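Local atomic coordinates of histidine triad protein (Plasmodium falciparum 3D7, PDB entry 5CS2), a protein that probably hydrolyses diadenosine triphosphate to AMP and ADP, as a histidine triad enzyme of the Fhit type, and binds the antimalarial peptide cyclomarin A. Residues A[37-40]-A[41-44]; A[49-52]-A[53-57]; A[64-67]-A[68-71]; A[187-190]-A[191-195]. All blocks are in the same frame, centred on the assembly; numbering follows the deposited sequence.

Contact 1 of 4, residues A[37-40]-A[41-44]; sequences ITTK and YSYG
Ile37 faces Gly44 in an antiparallel hydrogen-bonded pair where strands 35-38 and 42-46 meet in a beta hairpin. Gly44 N gives its hydrogen to Ile37 O at 2.9 Å. With no side chain on Gly44, Ile37 CG2 can lie 4.0 Å from Gly44 CA, while the rest of the isoleucine continues toward Leu81 and Trp14 in the hydrophobic interior. Thr38 pairs with Tyr43 as the next, non-hydrogen-bonded pair; the beta-branched threonine and the aromatic tyrosine leave on the same face of the sheet, and their hydroxyls find Tyr23 and the backbone oxygen of Glu24. Thr39 closes the hairpin with two bonds to one residue. Its N reaches Ser42 O at 2.9 Å and 169°, and its OG1, set between the backbone N and the carbonyl carbon (chi1 72°), accepts Ser42 N at 2.9 Å. Both Thr39 OG1 and Ser42 OG also bond to OD1 of Asp77 on helix 72-93. Lys40, at the tip, runs extended alongside Tyr41. Its CG sits over one face of the ring, 3.9 Å from the centroid in a CH-pi contact, and a water at the ring edge joins the two ends, 2.9 Å from Lys40 NZ and 2.7 Å from Tyr41 OH. Lys40 NZ has a salt bridge to Glu13 as well. At the turn one side-chain hydroxyl, Thr39 OG1, thus stands in for a backbone carbonyl: it can accept from Ser42 N while presumably donating to the Asp77 carboxylate, which would strengthen both bonds.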
loop_
_atom_site.group_PDB
_atom_site.type_symbol
_atom_site.label_atom_id
_atom_site.label_comp_id
_atom_site.label_asym_id
_atom_site.label_seq_id
_atom_site.Cartn_x
_atom_site.Cartn_y
_atom_site.Cartn_z
ATOM N N ILE A 37 1.215 17.833 3.839
ATOM C CA ILE A 37 0.036 17.446 4.590
ATOM C C ILE A 37 0.462 16.737 5.871
ATOM O O ILE A 37 1.419 15.969 5.843
ATOM C CB ILE A 37 -0.935 16.530 3.748
ATOM C CG1 ILE A 37 -2.293 16.325 4.461
ATOM C CG2 ILE A 37 -0.277 15.169 3.385
ATOM C CD1 ILE A 37 -3.475 15.844 3.490
ATOM N N THR A 38 -0.291 16.953 6.937
ATOM C CA THR A 38 -0.157 16.304 8.226
ATOM C C THR A 38 -1.535 15.807 8.618
ATOM O O THR A 38 -2.523 16.533 8.468
ATOM C CB THR A 38 0.441 17.277 9.284
ATOM O OG1 THR A 38 1.642 17.826 8.747
ATOM C CG2 THR A 38 0.747 16.586 10.606
ATOM N N THR A 39 -1.603 14.546 9.105
ATOM C CA THR A 39 -2.836 13.881 9.528
ATOM C C THR A 39 -2.680 13.482 10.992
ATOM O O THR A 39 -1.661 13.809 11.610
ATOM C CB THR A 39 -3.171 12.685 8.589
ATOM O OG1 THR A 39 -2.230 11.648 8.872
ATOM C CG2 THR A 39 -3.108 13.059 7.106
ATOM N N LYS A 40 -3.667 12.770 11.540
ATOM C CA LYS A 40 -3.647 12.322 12.926
ATOM C C LYS A 40 -2.407 11.463 13.221
ATOM O O LYS A 40 -1.831 11.601 14.295
ATOM C CB LYS A 40 -4.935 11.545 13.252
ATOM C CG LYS A 40 -5.081 11.172 14.728
ATOM C CD LYS A 40 -6.445 10.567 15.029
ATOM C CE LYS A 40 -6.604 10.241 16.495
ATOM N NZ LYS A 40 -7.993 9.810 16.815
ATOM N N TYR A 41 -1.989 10.602 12.264
ATOM C CA TYR A 41 -0.852 9.680 12.448
ATOM C C TYR A 41 0.240 9.750 11.392
ATOM O O TYR A 41 1.268 9.090 11.550
ATOM C CB TYR A 41 -1.376 8.238 12.515
ATOM C CG TYR A 41 -2.354 7.970 13.631
ATOM C CD1 TYR A 41 -1.916 7.767 14.937
ATOM C CD2 TYR A 41 -3.718 7.889 13.382
ATOM C CE1 TYR A 41 -2.818 7.517 15.971
ATOM C CE2 TYR A 41 -4.624 7.593 14.399
ATOM C CZ TYR A 41 -4.174 7.452 15.700
ATOM O OH TYR A 41 -5.082 7.194 16.699
ATOM N N SER A 42 0.059 10.510 10.316
ATOM C CA SER A 42 1.030 10.475 9.217
ATOM C C SER A 42 1.328 11.857 8.675
ATOM O O SER A 42 0.704 12.832 9.094
ATOM C CB SER A 42 0.434 9.663 8.061
ATOM O OG SER A 42 -0.091 8.423 8.479
ATOM N N TYR A 43 2.249 11.928 7.736
ATOM C CA TYR A 43 2.541 13.140 6.999
ATOM C C TYR A 43 3.088 12.814 5.625
ATOM O O TYR A 43 3.565 11.714 5.386
ATOM C CB TYR A 43 3.398 14.140 7.786
ATOM C CG TYR A 43 4.842 13.759 7.976
ATOM C CD1 TYR A 43 5.232 12.951 9.039
ATOM C CD2 TYR A 43 5.828 14.247 7.127
ATOM C CE1 TYR A 43 6.581 12.652 9.256
ATOM C CE2 TYR A 43 7.174 13.937 7.323
ATOM C CZ TYR A 43 7.545 13.165 8.406
ATOM O OH TYR A 43 8.882 12.855 8.591
ATOM N N GLY A 44 2.940 13.749 4.715
ATOM C CA GLY A 44 3.392 13.618 3.344
ATOM C C GLY A 44 4.402 14.693 3.057
ATOM O O GLY A 44 4.205 15.851 3.437
HETATM O O HOH W 1 -7.724 7.001 16.138
#

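Contact 2 of 4, residues A[49-52]-A[53-57]; sequences KPLL and PGHIL
His55 turns back over the loop that precedes strand 56-60 and takes hold of Leu51. Its CG stands anti to the backbone N (chi1 -173°), which carries the imidazole back toward residues 49-51. There ND1 accepts the hydrogen of Leu51 N at 2.9 Å, nearly straight at 174° and close to the ring plane. Leu51 CB lies 3.6 Å from the same nitrogen, and Pro50 CB packs on His55 CB at 3.7 Å. The base of this arch is a type II beta turn from Leu52 to His55, in which His55 N bonds to Leu52 O at 3.3 Å. Pro53 suits the second position because its ring restrains phi to the range the turn needs; Gly54 takes the third with a positive phi of 84°, a conformation open to glycine because it has no CB to jam against the preceding carbonyl oxygen. Leu52 CB lies 3.5 Å from CD of the Pro53 ring, a closeness imposed largely by the peptide link, and the end of the leucine leads away toward Arg122 and Asp126. The other imidazole nitrogen, His55 NE2, is hydrogen-bonded to ND1 of His118, a predicted substrate-binding residue of the histidine triad motif. Bonds at both nitrogens hold the ring's rotation; acceptance at ND1 is consistent with NE2 carrying hydrogen toward His118, making His55 a probable second-shell residue that orients the His118 imidazole.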
loop_
_atom_site.group_PDB
_atom_site.type_symbol
_atom_site.label_atom_id
_atom_site.label_comp_id
_atom_site.label_asym_id
_atom_site.label_seq_id
_atom_site.Cartn_x
_atom_site.Cartn_y
_atom_site.Cartn_z
ATOM N N LYS A 49 15.309 13.272 -3.545
ATOM C CA LYS A 49 15.944 12.492 -4.622
ATOM C C LYS A 49 14.818 11.771 -5.400
ATOM O O LYS A 49 14.643 10.557 -5.251
ATOM C CB LYS A 49 16.993 11.516 -4.051
ATOM C CG LYS A 49 18.311 12.187 -3.659
ATOM C CD LYS A 49 19.043 11.389 -2.577
ATOM C CE LYS A 49 20.198 12.153 -1.960
ATOM N NZ LYS A 49 21.439 12.059 -2.782
ATOM N N PRO A 50 13.979 12.521 -6.159
ATOM C CA PRO A 50 12.859 11.872 -6.863
ATOM C C PRO A 50 13.324 10.954 -7.983
ATOM O O PRO A 50 14.297 11.271 -8.681
ATOM C CB PRO A 50 12.053 13.057 -7.417
ATOM C CG PRO A 50 13.060 14.160 -7.583
ATOM C CD PRO A 50 14.028 13.973 -6.448
ATOM N N LEU A 51 12.643 9.807 -8.150
ATOM C CA LEU A 51 12.967 8.896 -9.247
ATOM C C LEU A 51 12.432 9.501 -10.528
ATOM O O LEU A 51 13.045 9.354 -11.581
ATOM C CB LEU A 51 12.353 7.511 -9.039
ATOM C CG LEU A 51 13.098 6.562 -8.114
ATOM C CD1 LEU A 51 12.329 5.289 -7.960
ATOM C CD2 LEU A 51 14.490 6.230 -8.647
ATOM N N LEU A 52 11.266 10.162 -10.430
ATOM C CA LEU A 52 10.560 10.823 -11.522
ATOM C C LEU A 52 9.852 12.043 -10.941
ATOM O O LEU A 52 9.651 12.074 -9.721
ATOM C CB LEU A 52 9.489 9.872 -12.106
ATOM C CG LEU A 52 9.959 8.635 -12.876
ATOM C CD1 LEU A 52 8.761 7.744 -13.210
ATOM C CD2 LEU A 52 10.674 9.011 -14.171
ATOM N N PRO A 53 9.367 13.012 -11.769
ATOM C CA PRO A 53 8.650 14.179 -11.194
ATOM C C PRO A 53 7.395 13.829 -10.398
ATOM O O PRO A 53 6.626 12.961 -10.783
ATOM C CB PRO A 53 8.274 15.020 -12.424
ATOM C CG PRO A 53 9.173 14.567 -13.503
ATOM C CD PRO A 53 9.503 13.135 -13.238
ATOM N N GLY A 54 7.197 14.520 -9.288
ATOM C CA GLY A 54 6.031 14.283 -8.443
ATOM C C GLY A 54 6.177 13.139 -7.458
ATOM O O GLY A 54 5.246 12.867 -6.705
ATOM N N HIS A 55 7.364 12.543 -7.390
ATOM C CA HIS A 55 7.677 11.458 -6.430
ATOM C C HIS A 55 7.569 12.003 -5.014
ATOM O O HIS A 55 8.310 12.915 -4.625
ATOM C CB HIS A 55 9.096 10.929 -6.698
ATOM C CG HIS A 55 9.512 9.714 -5.907
ATOM N ND1 HIS A 55 10.649 9.000 -6.253
ATOM C CD2 HIS A 55 8.956 9.145 -4.813
ATOM C CE1 HIS A 55 10.742 8.021 -5.366
ATOM N NE2 HIS A 55 9.736 8.050 -4.495
ATOM N N ILE A 56 6.600 11.490 -4.257
ATOM C CA ILE A 56 6.345 11.905 -2.890
ATOM C C ILE A 56 6.451 10.735 -1.922
ATOM O O ILE A 56 6.370 9.573 -2.330
ATOM C CB ILE A 56 5.009 12.641 -2.729
ATOM C CG1 ILE A 56 3.848 11.730 -3.230
ATOM C CG2 ILE A 56 5.051 14.006 -3.530
ATOM C CD1 ILE A 56 2.488 12.160 -2.774
ATOM N N LEU A 57 6.588 11.066 -0.651
ATOM C CA LEU A 57 6.705 10.074 0.429
ATOM C C LEU A 57 5.661 10.316 1.485
ATOM O O LEU A 57 5.393 11.473 1.824
ATOM C CB LEU A 57 8.116 10.177 1.058
ATOM C CG LEU A 57 9.283 9.981 0.084
ATOM C CD1 LEU A 57 10.584 10.468 0.670
ATOM C CD2 LEU A 57 9.364 8.547 -0.407
#

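Contact 3 of 4, residues A[64-67]-A[68-71]; sequences KKHY and NDLD
Asp69 OD2 receives the hydrogen of His66 N at 2.9 Å and 165°, approached from above the carboxylate plane. The Asp69 side chain points back to the loop, its CG beside its own backbone N (chi1 -70°), and this brings the oxygen over the start of the turn; Lys65 N is also near. The pairing is reciprocal, since Asp69 N bonds to His66 O at 2.9 Å, giving a small ring of two bonds between residues three apart. One step on, Leu70 N reaches Tyr67 O at 3.2 Å, completing a short 3-10 turn. Asp suits this place because its short carboxylate can take up a backbone N-H at the start of the turn. On the buried side Tyr67 and Leu70 cross at about a right angle, with CD1 of Tyr67 4.2 Å from CD1 of Leu70, and the other methyl, Leu70 CD2, rests 3.8 Å from Lys64 CB. The long lysine thus adds aliphatic carbon to the cluster before its NZ reaches Glu74 in a salt bridge. Lys64 NZ also has a weak bond to Asp69 O at 3.5 Å and a long salt bridge to Asp71 OD2 at 3.7 Å. The turn lies at the dimer interface: Tyr67 O also accepts from Asn83 and Leu70 O from Lys4, both of the second subunit. With Glu74 and, at longer range, Asp71 near it, the Lys64 charge is probably well compensated, and these pairings link the loop to the start of helix 72-93.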
loop_
_atom_site.group_PDB
_atom_site.type_symbol
_atom_site.label_atom_id
_atom_site.label_comp_id
_atom_site.label_asym_id
_atom_site.label_seq_id
_atom_site.Cartn_x
_atom_site.Cartn_y
_atom_site.Cartn_z
ATOM N N LYS A 64 8.502 4.093 13.370
ATOM C CA LYS A 64 8.258 2.651 13.407
ATOM C C LYS A 64 8.998 2.084 12.220
ATOM O O LYS A 64 8.893 2.638 11.128
ATOM C CB LYS A 64 6.767 2.340 13.394
ATOM C CG LYS A 64 6.183 2.425 14.802
ATOM C CD LYS A 64 4.696 2.616 14.826
ATOM C CE LYS A 64 4.231 2.878 16.245
ATOM N NZ LYS A 64 2.977 2.146 16.595
ATOM N N LYS A 65 9.813 1.037 12.433
ATOM C CA LYS A 65 10.681 0.507 11.378
ATOM C C LYS A 65 9.968 -0.297 10.285
ATOM O O LYS A 65 10.203 -0.076 9.090
ATOM C CB LYS A 65 11.822 -0.339 11.984
ATOM C CG LYS A 65 12.885 -0.735 10.964
ATOM C CD LYS A 65 14.000 -1.553 11.593
ATOM C CE LYS A 65 15.044 -1.913 10.574
ATOM N NZ LYS A 65 16.116 -2.749 11.171
ATOM N N HIS A 66 9.168 -1.268 10.709
ATOM C CA HIS A 66 8.473 -2.180 9.818
ATOM C C HIS A 66 6.998 -1.895 9.725
ATOM O O HIS A 66 6.386 -1.467 10.687
ATOM C CB HIS A 66 8.689 -3.632 10.274
ATOM C CG HIS A 66 10.005 -4.192 9.827
ATOM N ND1 HIS A 66 10.227 -4.547 8.496
ATOM C CD2 HIS A 66 11.128 -4.429 10.541
ATOM C CE1 HIS A 66 11.483 -4.960 8.448
ATOM N NE2 HIS A 66 12.061 -4.914 9.658
ATOM N N TYR A 67 6.409 -2.229 8.577
ATOM C CA TYR A 67 4.982 -2.066 8.343
ATOM C C TYR A 67 4.151 -2.790 9.404
ATOM O O TYR A 67 3.120 -2.292 9.839
ATOM C CB TYR A 67 4.654 -2.595 6.926
ATOM C CG TYR A 67 3.266 -2.256 6.429
ATOM C CD1 TYR A 67 2.712 -0.996 6.645
ATOM C CD2 TYR A 67 2.533 -3.174 5.679
ATOM C CE1 TYR A 67 1.441 -0.671 6.163
ATOM C CE2 TYR A 67 1.260 -2.865 5.199
ATOM C CZ TYR A 67 0.740 -1.595 5.401
ATOM O OH TYR A 67 -0.514 -1.294 4.927
ATOM N N ASN A 68 4.632 -3.954 9.857
ATOM C CA ASN A 68 3.924 -4.717 10.880
ATOM C C ASN A 68 4.062 -4.156 12.305
ATOM O O ASN A 68 3.392 -4.658 13.213
ATOM C CB ASN A 68 4.301 -6.163 10.812
ATOM C CG ASN A 68 3.501 -6.837 9.720
ATOM O OD1 ASN A 68 2.329 -7.173 9.887
ATOM N ND2 ASN A 68 4.106 -6.968 8.595
ATOM N N ASP A 69 4.855 -3.070 12.485
ATOM C CA ASP A 69 4.967 -2.362 13.762
ATOM C C ASP A 69 3.804 -1.377 13.886
ATOM O O ASP A 69 3.579 -0.861 14.974
ATOM C CB ASP A 69 6.284 -1.573 13.855
ATOM C CG ASP A 69 7.519 -2.442 13.979
ATOM O OD1 ASP A 69 7.426 -3.524 14.613
ATOM O OD2 ASP A 69 8.579 -2.041 13.464
ATOM N N LEU A 70 3.087 -1.074 12.768
ATOM C CA LEU A 70 1.993 -0.107 12.830
ATOM C C LEU A 70 0.769 -0.633 13.528
ATOM O O LEU A 70 0.425 -1.805 13.352
ATOM C CB LEU A 70 1.594 0.425 11.430
ATOM C CG LEU A 70 2.651 1.034 10.488
ATOM C CD1 LEU A 70 1.967 1.966 9.500
ATOM C CD2 LEU A 70 3.711 1.815 11.207
ATOM N N ASP A 71 0.063 0.243 14.257
ATOM C CA ASP A 71 -1.213 -0.098 14.898
ATOM C C ASP A 71 -2.310 0.029 13.813
ATOM O O ASP A 71 -2.092 0.703 12.794
ATOM C CB ASP A 71 -1.531 0.868 16.053
ATOM C CG ASP A 71 -0.541 0.892 17.200
ATOM O OD1 ASP A 71 0.115 -0.158 17.454
ATOM O OD2 ASP A 71 -0.475 1.927 17.900
#

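Contact 4 of 4, residues A[187-190]-A[191-195]; sequences EANL and IKSYI
Residues 187-195 form two and a half turns of the alpha-helix 181-199, near the C-terminal end of the modelled chain, and the contact is the usual i to i+4 bonding along it. Ile191 N bonds to Glu187 O at 3.2 Å, Lys192 N to Ala188 O at 2.9 Å and Tyr194 N to Leu190 O at 3.1 Å. Ile191 carries the buried side of the helix: its CG1 lies beside its own backbone N (chi1 -59°) and 3.4 Å from Glu187 O, and the branched chain goes on to Met85, Met89 and Leu92 of helix 72-93 and to Val46 of strand 42-46. A beta-branched, wholly apolar residue suits packing against that helix and strand. Tyr194, nearly one turn further along, reaches the same helix at Leu92, and its hydroxyl bonds weakly to Asn91. The outer side is largely polar, though Leu190 is exposed too. There Lys192 lies obliquely across Asn189, its CB 3.4 Å from Ala188 O. Asn189, Lys192, Ser193 and Tyr194 all touch a neighbouring molecule in the crystal, which may influence the ends of the longer side chains. Serine is well placed at 193, because its hydroxyl is short enough to turn back onto the carbonyl one turn earlier. With chi1 at -63°, Ser193 OG donates to Asn189 O at 2.7 Å, while Ser193 N bonds to that oxygen at 2.8 Å; the two donors approach from opposite faces of the carbonyl plane, so that Asn189 O is gripped twice by one residue.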
loop_
_atom_site.group_PDB
_atom_site.type_symbol
_atom_site.label_atom_id
_atom_site.label_comp_id
_atom_site.label_asym_id
_atom_site.label_seq_id
_atom_site.Cartn_x
_atom_site.Cartn_y
_atom_site.Cartn_z
ATOM N N GLU A 187 7.424 22.870 -4.811
ATOM C CA GLU A 187 6.604 21.683 -5.065
ATOM C C GLU A 187 5.643 21.423 -3.917
ATOM O O GLU A 187 4.458 21.187 -4.170
ATOM C CB GLU A 187 7.450 20.439 -5.366
ATOM C CG GLU A 187 6.571 19.307 -5.887
ATOM C CD GLU A 187 7.249 18.073 -6.448
ATOM O OE1 GLU A 187 8.152 18.230 -7.302
ATOM O OE2 GLU A 187 6.791 16.952 -6.125
ATOM N N ALA A 188 6.120 21.480 -2.659
ATOM C CA ALA A 188 5.221 21.258 -1.531
ATOM C C ALA A 188 4.131 22.325 -1.493
ATOM O O ALA A 188 3.020 22.023 -1.118
ATOM C CB ALA A 188 5.980 21.250 -0.217
ATOM N N ASN A 189 4.469 23.579 -1.850
ATOM C CA ASN A 189 3.505 24.678 -1.823
ATOM C C ASN A 189 2.394 24.480 -2.844
ATOM O O ASN A 189 1.236 24.698 -2.521
ATOM C CB ASN A 189 4.214 26.028 -1.990
ATOM C CG ASN A 189 3.367 27.195 -1.564
ATOM O OD1 ASN A 189 2.862 27.956 -2.392
ATOM N ND2 ASN A 189 3.160 27.342 -0.265
ATOM N N LEU A 190 2.743 24.007 -4.031
ATOM C CA LEU A 190 1.783 23.718 -5.095
ATOM C C LEU A 190 0.780 22.645 -4.615
ATOM O O LEU A 190 -0.438 22.804 -4.782
ATOM C CB LEU A 190 2.535 23.249 -6.345
ATOM C CG LEU A 190 1.676 22.783 -7.524
ATOM C CD1 LEU A 190 1.309 23.962 -8.446
ATOM C CD2 LEU A 190 2.399 21.691 -8.322
ATOM N N ILE A 191 1.294 21.591 -3.940
ATOM C CA ILE A 191 0.434 20.518 -3.434
ATOM C C ILE A 191 -0.458 20.984 -2.338
ATOM O O ILE A 191 -1.661 20.795 -2.419
ATOM C CB ILE A 191 1.263 19.277 -3.028
ATOM C CG1 ILE A 191 2.054 18.745 -4.242
ATOM C CG2 ILE A 191 0.354 18.224 -2.398
ATOM C CD1 ILE A 191 3.141 17.737 -3.910
ATOM N N LYS A 192 0.113 21.661 -1.318
ATOM C CA LYS A 192 -0.619 22.204 -0.188
ATOM C C LYS A 192 -1.700 23.188 -0.670
ATOM O O LYS A 192 -2.825 23.129 -0.185
ATOM C CB LYS A 192 0.371 23.000 0.687
ATOM C CG LYS A 192 0.506 22.581 2.112
ATOM C CD LYS A 192 1.405 23.565 2.887
ATOM C CE LYS A 192 2.612 24.077 2.095
ATOM N NZ LYS A 192 3.424 25.072 2.867
ATOM N N SER A 193 -1.355 24.076 -1.627
ATOM C CA SER A 193 -2.281 25.088 -2.165
ATOM C C SER A 193 -3.493 24.454 -2.818
ATOM O O SER A 193 -4.618 24.895 -2.571
ATOM C CB SER A 193 -1.585 26.014 -3.152
ATOM O OG SER A 193 -0.564 26.739 -2.489
ATOM N N TYR A 194 -3.260 23.372 -3.581
ATOM C CA TYR A 194 -4.317 22.620 -4.246
ATOM C C TYR A 194 -5.230 21.934 -3.251
ATOM O O TYR A 194 -6.437 22.035 -3.387
ATOM C CB TYR A 194 -3.739 21.656 -5.270
ATOM C CG TYR A 194 -4.804 20.994 -6.111
ATOM C CD1 TYR A 194 -5.360 21.649 -7.209
ATOM C CD2 TYR A 194 -5.293 19.729 -5.784
ATOM C CE1 TYR A 194 -6.383 21.063 -7.958
ATOM C CE2 TYR A 194 -6.304 19.126 -6.535
ATOM C CZ TYR A 194 -6.851 19.801 -7.615
ATOM O OH TYR A 194 -7.837 19.197 -8.349
ATOM N N ILE A 195 -4.668 21.249 -2.214
ATOM C CA ILE A 195 -5.475 20.621 -1.193
ATOM C C ILE A 195 -6.385 21.674 -0.550
ATOM O O ILE A 195 -7.589 21.463 -0.451
ATOM C CB ILE A 195 -4.589 19.841 -0.157
ATOM C CG1 ILE A 195 -3.824 18.703 -0.851
ATOM C CG2 ILE A 195 -5.426 19.335 1.005
ATOM C CD1 ILE A 195 -2.611 18.039 -0.005
#

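The four contacts follow one another along the chain without nesting or crossing. Contact 1 closes the hairpin between strands 35-38 and 42-46. The chain then runs down strand 42-46 into the loop of contact 2, which turns it into the neighbouring strand 56-60. Past that strand, contact 3 shapes the turn before helix 72-93, at the subunit interface and apart from the others. After the unmodelled region, contact 4 returns to the sheet and meets the first two: Ile195 CD1 lies 4.2 Å from Ile37 CD1, Glu187 OE2 3.6 Å from Gly54 CA, and Ile191 packs on Ile56. The C-terminal helix thus ties the hairpin to the start of strand 56-60.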